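Local coordinates for protein transcriptional regulator, LacI family (Corynebacterium glutamicum, PDB 3H5T) that acts as an inositol-dependent transcriptional activator that binds palindromic promoter motifs and controls ino1 and other genes probably needed for inositol-derived cell wall components and mycothiol, at residues A[261-266]-A[281-286]; A[193-198]-A[256-261]; A[182-187]-A[271-276]; A[285-288]-A[293-296]. All blocks are in the same frame, centred on the assembly; numbering follows the deposited sequence.

Interaction 1. Residues A[261-266]-A[281-286]; sequences ELLETH and FGVLEY
Leu263 and Tyr286 each reach toward the other's helix and lie alongside, pointing opposite ways, where two neighbouring helices of the periplasmic-binding-protein-like domain meet. Helices 252-265 and 277-289 belong to the alternating strand-helix pattern of this Rossmann-like half; their axes here come within 11.2 Å at an angle of 57°, a spacing wide enough for large side chains to bridge. The tyrosine ring is met at its rim, not over a face: Leu263 CD1 lies near the ring plane, 3.4 Å from Tyr286 CD2, and Leu263 CB follows 3.8 Å from Tyr286 CE2. At a chi1 of 168° the tyrosine's CG lies opposite its main-chain nitrogen, which sends the ring toward helix 252-265, where it also touches Phe256 and Lys260. A branched leucine suits the meeting, since one methyl can take the ring edge and still brush Val283 CG1 at 4.3 Å. Val283, slimmer and buried, turns its bulk to Ala259 and Leu195 beneath. Toward solvent the contact thins, and the carboxylate oxygen Glu264 OE2 stays 4.2 Å from the phenol oxygen Tyr286 OH, close without bonding.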
loop_
_atom_site.group_PDB
_atom_site.type_symbol
_atom_site.label_atom_id
_atom_site.label_comp_id
_atom_site.label_asym_id
_atom_site.label_seq_id
_atom_site.Cartn_x
_atom_site.Cartn_y
_atom_site.Cartn_z
ATOM N N GLU A 261 -14.797 5.362 -19.762
ATOM C CA GLU A 261 -14.476 4.774 -21.058
ATOM C C GLU A 261 -14.846 3.294 -21.181
ATOM O O GLU A 261 -15.391 2.869 -22.195
ATOM C CB GLU A 261 -12.985 4.944 -21.360
ATOM C CG GLU A 261 -12.681 4.961 -22.842
ATOM C CD GLU A 261 -11.229 4.713 -23.149
ATOM O OE1 GLU A 261 -10.364 5.423 -22.594
ATOM O OE2 GLU A 261 -10.958 3.801 -23.958
ATOM N N LEU A 262 -14.539 2.514 -20.152
ATOM C CA LEU A 262 -14.820 1.083 -20.153
ATOM C C LEU A 262 -16.313 0.752 -20.174
ATOM O O LEU A 262 -16.755 -0.129 -20.912
ATOM C CB LEU A 262 -14.187 0.431 -18.918
ATOM C CG LEU A 262 -14.446 -1.061 -18.727
ATOM C CD1 LEU A 262 -13.648 -1.842 -19.743
ATOM C CD2 LEU A 262 -14.059 -1.476 -17.325
ATOM N N LEU A 263 -17.081 1.455 -19.346
ATOM C CA LEU A 263 -18.518 1.226 -19.245
ATOM C C LEU A 263 -19.266 1.862 -20.404
ATOM O O LEU A 263 -20.360 1.433 -20.760
ATOM C CB LEU A 263 -19.039 1.780 -17.916
ATOM C CG LEU A 263 -18.391 1.146 -16.683
ATOM C CD1 LEU A 263 -18.933 1.796 -15.423
ATOM C CD2 LEU A 263 -18.650 -0.361 -16.691
ATOM N N GLU A 264 -18.662 2.892 -20.983
ATOM C CA GLU A 264 -19.239 3.605 -22.112
ATOM C C GLU A 264 -18.952 2.794 -23.379
ATOM O O GLU A 264 -19.751 2.779 -24.314
ATOM C CB GLU A 264 -18.600 4.994 -22.211
ATOM C CG GLU A 264 -19.566 6.130 -22.460
ATOM C CD GLU A 264 -18.935 7.484 -22.206
ATOM O OE1 GLU A 264 -17.821 7.737 -22.717
ATOM O OE2 GLU A 264 -19.555 8.301 -21.495
ATOM N N THR A 265 -17.809 2.111 -23.386
ATOM C CA THR A 265 -17.387 1.290 -24.513
ATOM C C THR A 265 -18.036 -0.099 -24.511
ATOM O O THR A 265 -18.356 -0.654 -25.568
ATOM C CB THR A 265 -15.857 1.141 -24.518
ATOM O OG1 THR A 265 -15.262 2.437 -24.665
ATOM C CG2 THR A 265 -15.400 0.249 -25.661
ATOM N N HIS A 266 -18.222 -0.664 -23.323
ATOM C CA HIS A 266 -18.847 -1.975 -23.189
ATOM C C HIS A 266 -20.045 -1.835 -22.235
ATOM O O HIS A 266 -19.966 -2.209 -21.062
ATOM C CB HIS A 266 -17.841 -2.996 -22.637
ATOM C CG HIS A 266 -16.576 -3.101 -23.435
ATOM N ND1 HIS A 266 -15.535 -2.206 -23.307
ATOM C CD2 HIS A 266 -16.185 -3.997 -24.373
ATOM C CE1 HIS A 266 -14.558 -2.545 -24.129
ATOM N NE2 HIS A 266 -14.927 -3.628 -24.788
ATOM N N PHE A 281 -13.537 3.087 -6.706
ATOM C CA PHE A 281 -14.178 4.355 -6.375
ATOM C C PHE A 281 -14.374 5.244 -7.591
ATOM O O PHE A 281 -15.275 6.082 -7.612
ATOM C CB PHE A 281 -13.391 5.088 -5.285
ATOM C CG PHE A 281 -13.675 4.572 -3.911
ATOM C CD1 PHE A 281 -14.808 4.983 -3.229
ATOM C CD2 PHE A 281 -12.869 3.594 -3.342
ATOM C CE1 PHE A 281 -15.142 4.423 -2.000
ATOM C CE2 PHE A 281 -13.191 3.026 -2.115
ATOM C CZ PHE A 281 -14.332 3.439 -1.442
ATOM N N GLY A 282 -13.531 5.056 -8.602
ATOM C CA GLY A 282 -13.666 5.825 -9.820
ATOM C C GLY A 282 -14.876 5.289 -10.563
ATOM O O GLY A 282 -15.522 6.008 -11.315
ATOM N N VAL A 283 -15.176 4.014 -10.337
ATOM C CA VAL A 283 -16.314 3.351 -10.958
ATOM C C VAL A 283 -17.603 3.772 -10.257
ATOM O O VAL A 283 -18.666 3.834 -10.882
ATOM C CB VAL A 283 -16.206 1.811 -10.861
ATOM C CG1 VAL A 283 -17.475 1.175 -11.379
ATOM C CG2 VAL A 283 -15.012 1.315 -11.651
ATOM N N LEU A 284 -17.507 4.049 -8.957
ATOM C CA LEU A 284 -18.674 4.468 -8.178
ATOM C C LEU A 284 -18.971 5.933 -8.462
ATOM O O LEU A 284 -20.130 6.326 -8.610
ATOM C CB LEU A 284 -18.426 4.250 -6.683
ATOM C CG LEU A 284 -18.295 2.781 -6.258
ATOM C CD1 LEU A 284 -17.802 2.673 -4.815
ATOM C CD2 LEU A 284 -19.635 2.100 -6.427
ATOM N N GLU A 285 -17.918 6.738 -8.548
ATOM C CA GLU A 285 -18.081 8.149 -8.833
ATOM C C GLU A 285 -18.613 8.291 -10.252
ATOM O O GLU A 285 -19.292 9.268 -10.565
ATOM C CB GLU A 285 -16.748 8.885 -8.698
ATOM C CG GLU A 285 -16.884 10.404 -8.698
ATOM C CD GLU A 285 -15.555 11.112 -8.495
ATOM O OE1 GLU A 285 -14.792 10.705 -7.586
ATOM O OE2 GLU A 285 -15.277 12.079 -9.236
ATOM N N TYR A 286 -18.309 7.319 -11.114
ATOM C CA TYR A 286 -18.799 7.374 -12.490
ATOM C C TYR A 286 -20.251 6.923 -12.573
ATOM O O TYR A 286 -21.065 7.583 -13.211
ATOM C CB TYR A 286 -17.978 6.505 -13.449
ATOM C CG TYR A 286 -18.696 6.367 -14.770
ATOM C CD1 TYR A 286 -18.890 7.477 -15.592
ATOM C CD2 TYR A 286 -19.302 5.166 -15.137
ATOM C CE1 TYR A 286 -19.679 7.400 -16.739
ATOM C CE2 TYR A 286 -20.097 5.079 -16.288
ATOM C CZ TYR A 286 -20.279 6.203 -17.075
ATOM O OH TYR A 286 -21.071 6.138 -18.190
#

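Interaction 2. Residues A[193-198]-A[256-261]; sequences GILSIR and FEVAKE
Leu195 makes the apolar contacts, reaching from strand 192-197 to Val258 and Ala259 on helix 252-265 with its two methyls divided between them. CD2 of Leu195 lies 4.2 Å from Val258 CG2, while Leu195 CD1 approaches Ala259 CB at 4.4 Å. Leucine has the length to span the gap between strand and helix, where the nearest CA atoms, those of Leu195 and Ala259, are 7.7 Å apart; alanine is small enough to let the helix backbone near, and Leu195 CD1 is 4.3 Å from Ala259 CA. A chi1 of -71° aims the fork of Leu195 at the helix. One contact is of apolar against polar: Leu195 CD2 sits 4.0 Å from the carbonyl Val258 O. This is a helix laid on one face of the parallel part of the sheet, as in the Rossmann-like halves of LacI-family effector domains. The hydrogen bonds nearby that involve the strand run within the sheet or on its other face. The backbone of Leu195 pairs with that of Leu273 on the adjacent strand, and Ser196, which points away from helix 252-265, bonds through OG to Thr275 OG1.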
loop_
_atom_site.group_PDB
_atom_site.type_symbol
_atom_site.label_atom_id
_atom_site.label_comp_id
_atom_site.label_asym_id
_atom_site.label_seq_id
_atom_site.Cartn_x
_atom_site.Cartn_y
_atom_site.Cartn_z
ATOM N N GLY A 193 -15.530 -6.950 -16.895
ATOM C CA GLY A 193 -14.487 -6.067 -17.374
ATOM C C GLY A 193 -13.471 -5.947 -16.250
ATOM O O GLY A 193 -13.807 -6.193 -15.092
ATOM N N ILE A 194 -12.233 -5.581 -16.579
ATOM C CA ILE A 194 -11.181 -5.434 -15.577
ATOM C C ILE A 194 -10.531 -4.059 -15.685
ATOM O O ILE A 194 -10.370 -3.539 -16.784
ATOM C CB ILE A 194 -10.090 -6.512 -15.751
ATOM C CG1 ILE A 194 -10.687 -7.903 -15.500
ATOM C CG2 ILE A 194 -8.941 -6.252 -14.800
ATOM C CD1 ILE A 194 -9.717 -9.056 -15.722
ATOM N N LEU A 195 -10.177 -3.469 -14.545
ATOM C CA LEU A 195 -9.521 -2.162 -14.515
ATOM C C LEU A 195 -8.207 -2.279 -13.751
ATOM O O LEU A 195 -8.142 -2.949 -12.719
ATOM C CB LEU A 195 -10.411 -1.113 -13.836
ATOM C CG LEU A 195 -11.643 -0.669 -14.624
ATOM C CD1 LEU A 195 -12.451 0.341 -13.827
ATOM C CD2 LEU A 195 -11.198 -0.069 -15.935
ATOM N N SER A 196 -7.166 -1.619 -14.251
ATOM C CA SER A 196 -5.849 -1.665 -13.620
ATOM C C SER A 196 -5.134 -0.337 -13.638
ATOM O O SER A 196 -5.497 0.573 -14.392
ATOM C CB SER A 196 -4.946 -2.671 -14.339
ATOM O OG SER A 196 -5.289 -4.002 -14.006
ATOM N N ILE A 197 -4.107 -0.230 -12.803
ATOM C CA ILE A 197 -3.283 0.970 -12.795
ATOM C C ILE A 197 -2.011 0.611 -13.580
ATOM O O ILE A 197 -1.959 -0.453 -14.196
ATOM C CB ILE A 197 -2.981 1.472 -11.349
ATOM C CG1 ILE A 197 -2.481 0.342 -10.451
ATOM C CG2 ILE A 197 -4.246 2.077 -10.750
ATOM C CD1 ILE A 197 -2.013 0.840 -9.106
ATOM N N ARG A 198 -0.998 1.470 -13.566
ATOM C CA ARG A 198 0.227 1.246 -14.349
ATOM C C ARG A 198 0.748 -0.181 -14.516
ATOM O O ARG A 198 1.094 -0.850 -13.548
ATOM C CB ARG A 198 1.357 2.122 -13.823
ATOM C CG ARG A 198 2.487 2.332 -14.828
ATOM C CD ARG A 198 3.479 3.354 -14.314
ATOM N NE ARG A 198 2.799 4.550 -13.817
ATOM C CZ ARG A 198 2.983 5.060 -12.601
ATOM N NH1 ARG A 198 3.828 4.486 -11.759
ATOM N NH2 ARG A 198 2.314 6.133 -12.219
ATOM N N PHE A 256 -11.698 7.948 -12.641
ATOM C CA PHE A 256 -13.032 8.270 -13.136
ATOM C C PHE A 256 -13.075 8.079 -14.656
ATOM O O PHE A 256 -13.909 7.344 -15.183
ATOM C CB PHE A 256 -13.366 9.724 -12.792
ATOM C CG PHE A 256 -14.672 10.195 -13.352
ATOM C CD1 PHE A 256 -15.844 10.070 -12.617
ATOM C CD2 PHE A 256 -14.730 10.766 -14.622
ATOM C CE1 PHE A 256 -17.063 10.507 -13.143
ATOM C CE2 PHE A 256 -15.937 11.205 -15.157
ATOM C CZ PHE A 256 -17.107 11.079 -14.420
ATOM N N GLU A 257 -12.164 8.749 -15.347
ATOM C CA GLU A 257 -12.083 8.668 -16.795
ATOM C C GLU A 257 -12.014 7.223 -17.278
ATOM O O GLU A 257 -12.868 6.781 -18.043
ATOM C CB GLU A 257 -10.849 9.422 -17.294
ATOM C CG GLU A 257 -10.818 10.915 -16.980
ATOM C CD GLU A 257 -11.881 11.706 -17.720
ATOM O OE1 GLU A 257 -12.299 11.281 -18.820
ATOM O OE2 GLU A 257 -12.290 12.770 -17.209
ATOM N N VAL A 258 -11.003 6.483 -16.834
ATOM C CA VAL A 258 -10.848 5.099 -17.261
ATOM C C VAL A 258 -12.101 4.264 -16.982
ATOM O O VAL A 258 -12.373 3.292 -17.689
ATOM C CB VAL A 258 -9.611 4.428 -16.596
ATOM C CG1 VAL A 258 -9.927 3.998 -15.172
ATOM C CG2 VAL A 258 -9.163 3.240 -17.430
ATOM N N ALA A 259 -12.868 4.640 -15.964
ATOM C CA ALA A 259 -14.090 3.907 -15.638
ATOM C C ALA A 259 -15.195 4.280 -16.629
ATOM O O ALA A 259 -15.966 3.431 -17.069
ATOM C CB ALA A 259 -14.531 4.223 -14.221
ATOM N N LYS A 260 -15.261 5.558 -16.984
ATOM C CA LYS A 260 -16.259 6.019 -17.931
ATOM C C LYS A 260 -16.036 5.349 -19.286
ATOM O O LYS A 260 -16.965 4.808 -19.878
ATOM C CB LYS A 260 -16.180 7.543 -18.081
ATOM C CG LYS A 260 -16.984 8.101 -19.244
ATOM C CD LYS A 260 -16.765 9.603 -19.416
ATOM C CE LYS A 260 -17.251 10.377 -18.205
ATOM N NZ LYS A 260 -17.158 11.855 -18.391
ATOM N N GLU A 261 -14.797 5.362 -19.762
ATOM C CA GLU A 261 -14.476 4.774 -21.058
ATOM C C GLU A 261 -14.846 3.294 -21.181
ATOM O O GLU A 261 -15.391 2.869 -22.195
ATOM C CB GLU A 261 -12.985 4.944 -21.360
ATOM C CG GLU A 261 -12.681 4.961 -22.842
ATOM C CD GLU A 261 -11.229 4.713 -23.149
ATOM O OE1 GLU A 261 -10.364 5.423 -22.594
ATOM O OE2 GLU A 261 -10.958 3.801 -23.958
#

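Interaction 3. Residues A[182-187]-A[271-276]; sequences QALIDA and AVLCTV
Leu184 packs against Ala271 and Leu273 through both of its methyl groups, one to each residue. Its CD2 lies 3.8 Å from Ala271 CB and its CD1 3.8 Å from Leu273 CB, so the fork of the leucine rests on two residues of strand 271-274 that face the same side. Val272, between them, points to the opposite side of the sheet. The fork is aimed by a CG anti to the carbonyl carbon (chi1 -74°), and alanine at the nearest point, where the CA atoms of Leu184 and Ala271 are 7.3 Å apart, suits the close approach of helix 178-186. Leu273 CB makes its nearest approach, and its branch lies a little further off. All three are buried, and Ile192 and Thr301 on the adjoining strands also touch Leu184. Away from the strand, Asp186 is exposed, while Gln182 touches Val231 of helix 221-235; Gln182 NE2 donates to Asp186 OD1 at 3.3 Å, meeting it from above the carboxylate plane with a bent N-H geometry of 141°. The helix is thus amphipathic: its contact with strand 271-274 in this Rossmann-like sheet is made by hydrocarbon alone, which implies that burial and shape fit probably hold the two together.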
loop_
_atom_site.group_PDB
_atom_site.type_symbol
_atom_site.label_atom_id
_atom_site.label_comp_id
_atom_site.label_asym_id
_atom_site.label_seq_id
_atom_site.Cartn_x
_atom_site.Cartn_y
_atom_site.Cartn_z
ATOM N N GLN A 182 -13.777 -14.912 -8.045
ATOM C CA GLN A 182 -14.654 -16.036 -7.749
ATOM C C GLN A 182 -16.023 -15.543 -7.298
ATOM O O GLN A 182 -17.047 -16.054 -7.738
ATOM C CB GLN A 182 -14.059 -16.903 -6.649
ATOM C CG GLN A 182 -14.792 -18.205 -6.484
ATOM C CD GLN A 182 -14.687 -19.058 -7.723
ATOM O OE1 GLN A 182 -13.633 -19.620 -8.014
ATOM N NE2 GLN A 182 -15.778 -19.140 -8.476
ATOM N N ALA A 183 -16.031 -14.548 -6.415
ATOM C CA ALA A 183 -17.275 -13.985 -5.909
ATOM C C ALA A 183 -18.118 -13.457 -7.066
ATOM O O ALA A 183 -19.348 -13.507 -7.019
ATOM C CB ALA A 183 -16.984 -12.861 -4.911
ATOM N N LEU A 184 -17.458 -12.952 -8.103
ATOM C CA LEU A 184 -18.174 -12.427 -9.262
ATOM C C LEU A 184 -18.789 -13.569 -10.052
ATOM O O LEU A 184 -19.915 -13.462 -10.536
ATOM C CB LEU A 184 -17.237 -11.627 -10.176
ATOM C CG LEU A 184 -16.797 -10.246 -9.696
ATOM C CD1 LEU A 184 -15.894 -9.607 -10.733
ATOM C CD2 LEU A 184 -18.025 -9.381 -9.451
ATOM N N ILE A 185 -18.042 -14.659 -10.178
ATOM C CA ILE A 185 -18.510 -15.828 -10.910
ATOM C C ILE A 185 -19.668 -16.492 -10.163
ATOM O O ILE A 185 -20.632 -16.946 -10.779
ATOM C CB ILE A 185 -17.380 -16.865 -11.087
ATOM C CG1 ILE A 185 -16.236 -16.262 -11.910
ATOM C CG2 ILE A 185 -17.924 -18.119 -11.758
ATOM C CD1 ILE A 185 -16.591 -15.972 -13.342
ATOM N N ASP A 186 -19.568 -16.536 -8.837
ATOM C CA ASP A 186 -20.597 -17.149 -8.014
ATOM C C ASP A 186 -21.934 -16.420 -8.080
ATOM O O ASP A 186 -22.965 -16.976 -7.699
ATOM C CB ASP A 186 -20.122 -17.251 -6.563
ATOM C CG ASP A 186 -18.995 -18.248 -6.393
ATOM O OD1 ASP A 186 -18.832 -19.109 -7.284
ATOM O OD2 ASP A 186 -18.281 -18.181 -5.369
ATOM N N ALA A 187 -21.917 -15.177 -8.555
ATOM C CA ALA A 187 -23.151 -14.403 -8.693
ATOM C C ALA A 187 -23.625 -14.489 -10.145
ATOM O O ALA A 187 -24.491 -13.734 -10.578
ATOM C CB ALA A 187 -22.924 -12.948 -8.288
ATOM N N ALA A 271 -20.433 -6.640 -14.520
ATOM C CA ALA A 271 -19.524 -6.521 -13.383
ATOM C C ALA A 271 -18.155 -5.999 -13.791
ATOM O O ALA A 271 -17.725 -6.191 -14.929
ATOM C CB ALA A 271 -19.372 -7.868 -12.692
ATOM N N VAL A 272 -17.476 -5.343 -12.851
ATOM C CA VAL A 272 -16.144 -4.803 -13.097
ATOM C C VAL A 272 -15.216 -5.137 -11.934
ATOM O O VAL A 272 -15.466 -4.724 -10.799
ATOM C CB VAL A 272 -16.176 -3.263 -13.268
ATOM C CG1 VAL A 272 -14.760 -2.693 -13.204
ATOM C CG2 VAL A 272 -16.829 -2.899 -14.595
ATOM N N LEU A 273 -14.155 -5.891 -12.214
ATOM C CA LEU A 273 -13.185 -6.247 -11.180
ATOM C C LEU A 273 -11.995 -5.297 -11.257
ATOM O O LEU A 273 -11.342 -5.194 -12.291
ATOM C CB LEU A 273 -12.700 -7.695 -11.354
ATOM C CG LEU A 273 -11.617 -8.147 -10.366
ATOM C CD1 LEU A 273 -11.729 -9.631 -10.110
ATOM C CD2 LEU A 273 -10.239 -7.787 -10.896
ATOM N N CYS A 274 -11.726 -4.605 -10.156
ATOM C CA CYS A 274 -10.621 -3.661 -10.076
ATOM C C CYS A 274 -9.416 -4.250 -9.363
ATOM O O CYS A 274 -9.547 -5.039 -8.432
ATOM C CB CYS A 274 -11.054 -2.401 -9.334
ATOM S SG CYS A 274 -12.375 -1.524 -10.122
ATOM N N THR A 275 -8.241 -3.826 -9.795
ATOM C CA THR A 275 -6.982 -4.272 -9.235
ATOM C C THR A 275 -6.647 -3.501 -7.955
ATOM O O THR A 275 -5.813 -3.939 -7.147
ATOM C CB THR A 275 -5.864 -4.070 -10.268
ATOM O OG1 THR A 275 -5.969 -5.081 -11.280
ATOM C CG2 THR A 275 -4.507 -4.138 -9.620
ATOM N N VAL A 276 -7.309 -2.361 -7.768
ATOM C CA VAL A 276 -7.065 -1.526 -6.598
ATOM C C VAL A 276 -8.334 -0.751 -6.201
ATOM O O VAL A 276 -9.060 -0.281 -7.074
ATOM C CB VAL A 276 -5.881 -0.557 -6.903
ATOM C CG1 VAL A 276 -6.329 0.896 -6.837
ATOM C CG2 VAL A 276 -4.749 -0.830 -5.953
#

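Interaction 4. Residues A[285-288]-A[293-296]; sequences EYLK and SAPA
The backbone doubles back between Leu287 and Ser293, whose CA atoms stand 5.3 Å apart, as the chain leaves helix 277-289 and turns toward strand 299-302. Leu287 does the touching from the helix side. Its CD1 comes to 3.6 Å from the carbonyl carbon Ser293 C and 3.8 Å from Ala294 CB, lying on the peptide unit that joins the two residues. A chi1 near -74° swings CG to the side of the main-chain nitrogen and extends the methyl toward the loop, while Leu287 CB stays 4.1 Å from Ser293 N. Leucine suits the buried side of the turn, filling it with hydrocarbon, and the small methyl of Ala294 fits against it. Ser293, by contrast, is exposed and points its side chain away from the helix, a fitting place for a small polar residue; its contribution to the contact comes from the main chain. Ser293 N donates to Asp297 OD2, which ties the turn to residues further along the loop. Beyond Ala294 a cis peptide bond leads into Pro295 and redirects the chain. The contact packs the end of helix 277-289 against the loop that leads into strand 299-302, with Leu287 also touching Leu298 there and Tyr286 turned to helix 252-265.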
loop_
_atom_site.group_PDB
_atom_site.type_symbol
_atom_site.label_atom_id
_atom_site.label_comp_id
_atom_site.label_asym_id
_atom_site.label_seq_id
_atom_site.Cartn_x
_atom_site.Cartn_y
_atom_site.Cartn_z
ATOM N N GLU A 285 -17.918 6.738 -8.548
ATOM C CA GLU A 285 -18.081 8.149 -8.833
ATOM C C GLU A 285 -18.613 8.291 -10.252
ATOM O O GLU A 285 -19.292 9.268 -10.565
ATOM C CB GLU A 285 -16.748 8.885 -8.698
ATOM C CG GLU A 285 -16.884 10.404 -8.698
ATOM C CD GLU A 285 -15.555 11.112 -8.495
ATOM O OE1 GLU A 285 -14.792 10.705 -7.586
ATOM O OE2 GLU A 285 -15.277 12.079 -9.236
ATOM N N TYR A 286 -18.309 7.319 -11.114
ATOM C CA TYR A 286 -18.799 7.374 -12.490
ATOM C C TYR A 286 -20.251 6.923 -12.573
ATOM O O TYR A 286 -21.065 7.583 -13.211
ATOM C CB TYR A 286 -17.978 6.505 -13.449
ATOM C CG TYR A 286 -18.696 6.367 -14.770
ATOM C CD1 TYR A 286 -18.890 7.477 -15.592
ATOM C CD2 TYR A 286 -19.302 5.166 -15.137
ATOM C CE1 TYR A 286 -19.679 7.400 -16.739
ATOM C CE2 TYR A 286 -20.097 5.079 -16.288
ATOM C CZ TYR A 286 -20.279 6.203 -17.075
ATOM O OH TYR A 286 -21.071 6.138 -18.190
ATOM N N LEU A 287 -20.567 5.786 -11.961
ATOM C CA LEU A 287 -21.941 5.294 -11.968
ATOM C C LEU A 287 -22.846 6.415 -11.452
ATOM O O LEU A 287 -23.913 6.686 -12.011
ATOM C CB LEU A 287 -22.084 4.072 -11.063
ATOM C CG LEU A 287 -21.505 2.737 -11.530
ATOM C CD1 LEU A 287 -21.785 1.673 -10.470
ATOM C CD2 LEU A 287 -22.118 2.333 -12.862
ATOM N N LYS A 288 -22.389 7.072 -10.390
ATOM C CA LYS A 288 -23.122 8.163 -9.765
ATOM C C LYS A 288 -23.415 9.343 -10.697
ATOM O O LYS A 288 -24.448 9.998 -10.568
ATOM C CB LYS A 288 -22.347 8.654 -8.542
ATOM C CG LYS A 288 -23.015 9.787 -7.791
ATOM C CD LYS A 288 -22.379 9.984 -6.425
ATOM C CE LYS A 288 -23.077 11.091 -5.654
ATOM N NZ LYS A 288 -22.358 11.435 -4.392
ATOM N N SER A 293 -25.900 3.091 -9.771
ATOM C CA SER A 293 -25.190 2.808 -8.528
ATOM C C SER A 293 -24.793 1.336 -8.529
ATOM O O SER A 293 -25.089 0.624 -9.483
ATOM C CB SER A 293 -26.091 3.102 -7.322
ATOM O OG SER A 293 -27.164 2.175 -7.239
ATOM N N ALA A 294 -24.135 0.882 -7.463
ATOM C CA ALA A 294 -23.702 -0.510 -7.363
ATOM C C ALA A 294 -24.133 -1.158 -6.049
ATOM O O ALA A 294 -24.049 -0.539 -4.989
ATOM C CB ALA A 294 -22.191 -0.591 -7.502
ATOM N N PRO A 295 -24.615 -2.412 -6.098
ATOM C CA PRO A 295 -24.787 -3.274 -7.272
ATOM C C PRO A 295 -25.861 -2.701 -8.194
ATOM O O PRO A 295 -25.605 -1.765 -8.943
ATOM C CB PRO A 295 -25.216 -4.608 -6.662
ATOM C CG PRO A 295 -24.705 -4.550 -5.260
ATOM C CD PRO A 295 -24.987 -3.136 -4.874
ATOM N N ALA A 296 -27.063 -3.264 -8.131
ATOM C CA ALA A 296 -28.179 -2.786 -8.941
ATOM C C ALA A 296 -27.838 -2.675 -10.424
ATOM O O ALA A 296 -28.265 -3.500 -11.227
ATOM C CB ALA A 296 -28.660 -1.433 -8.413
#

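All four contacts lie in one half of the effector-binding domain, around the sheet containing strands 192-197, 271-274 and 299-302. Helices 252-265 and 277-289 pack together in interaction 1, and interaction 2 seats the former on the sheet, their centres about 7 Å apart. Interaction 3 fixes helix 178-186 to the other face, its centre about 14 Å from that of interaction 2; strands 192-197 and 271-274, neighbours in the sheet, join the two. Interaction 4, centred about 9 Å from interaction 1, folds the loop after helix 277-289 back onto that helix. Along the chain, interaction 2 falls within the span of interaction 3, and interaction 4 closes last. Together they assemble a three-layer alpha/beta/alpha sandwich from chain segments that interleave in sequence.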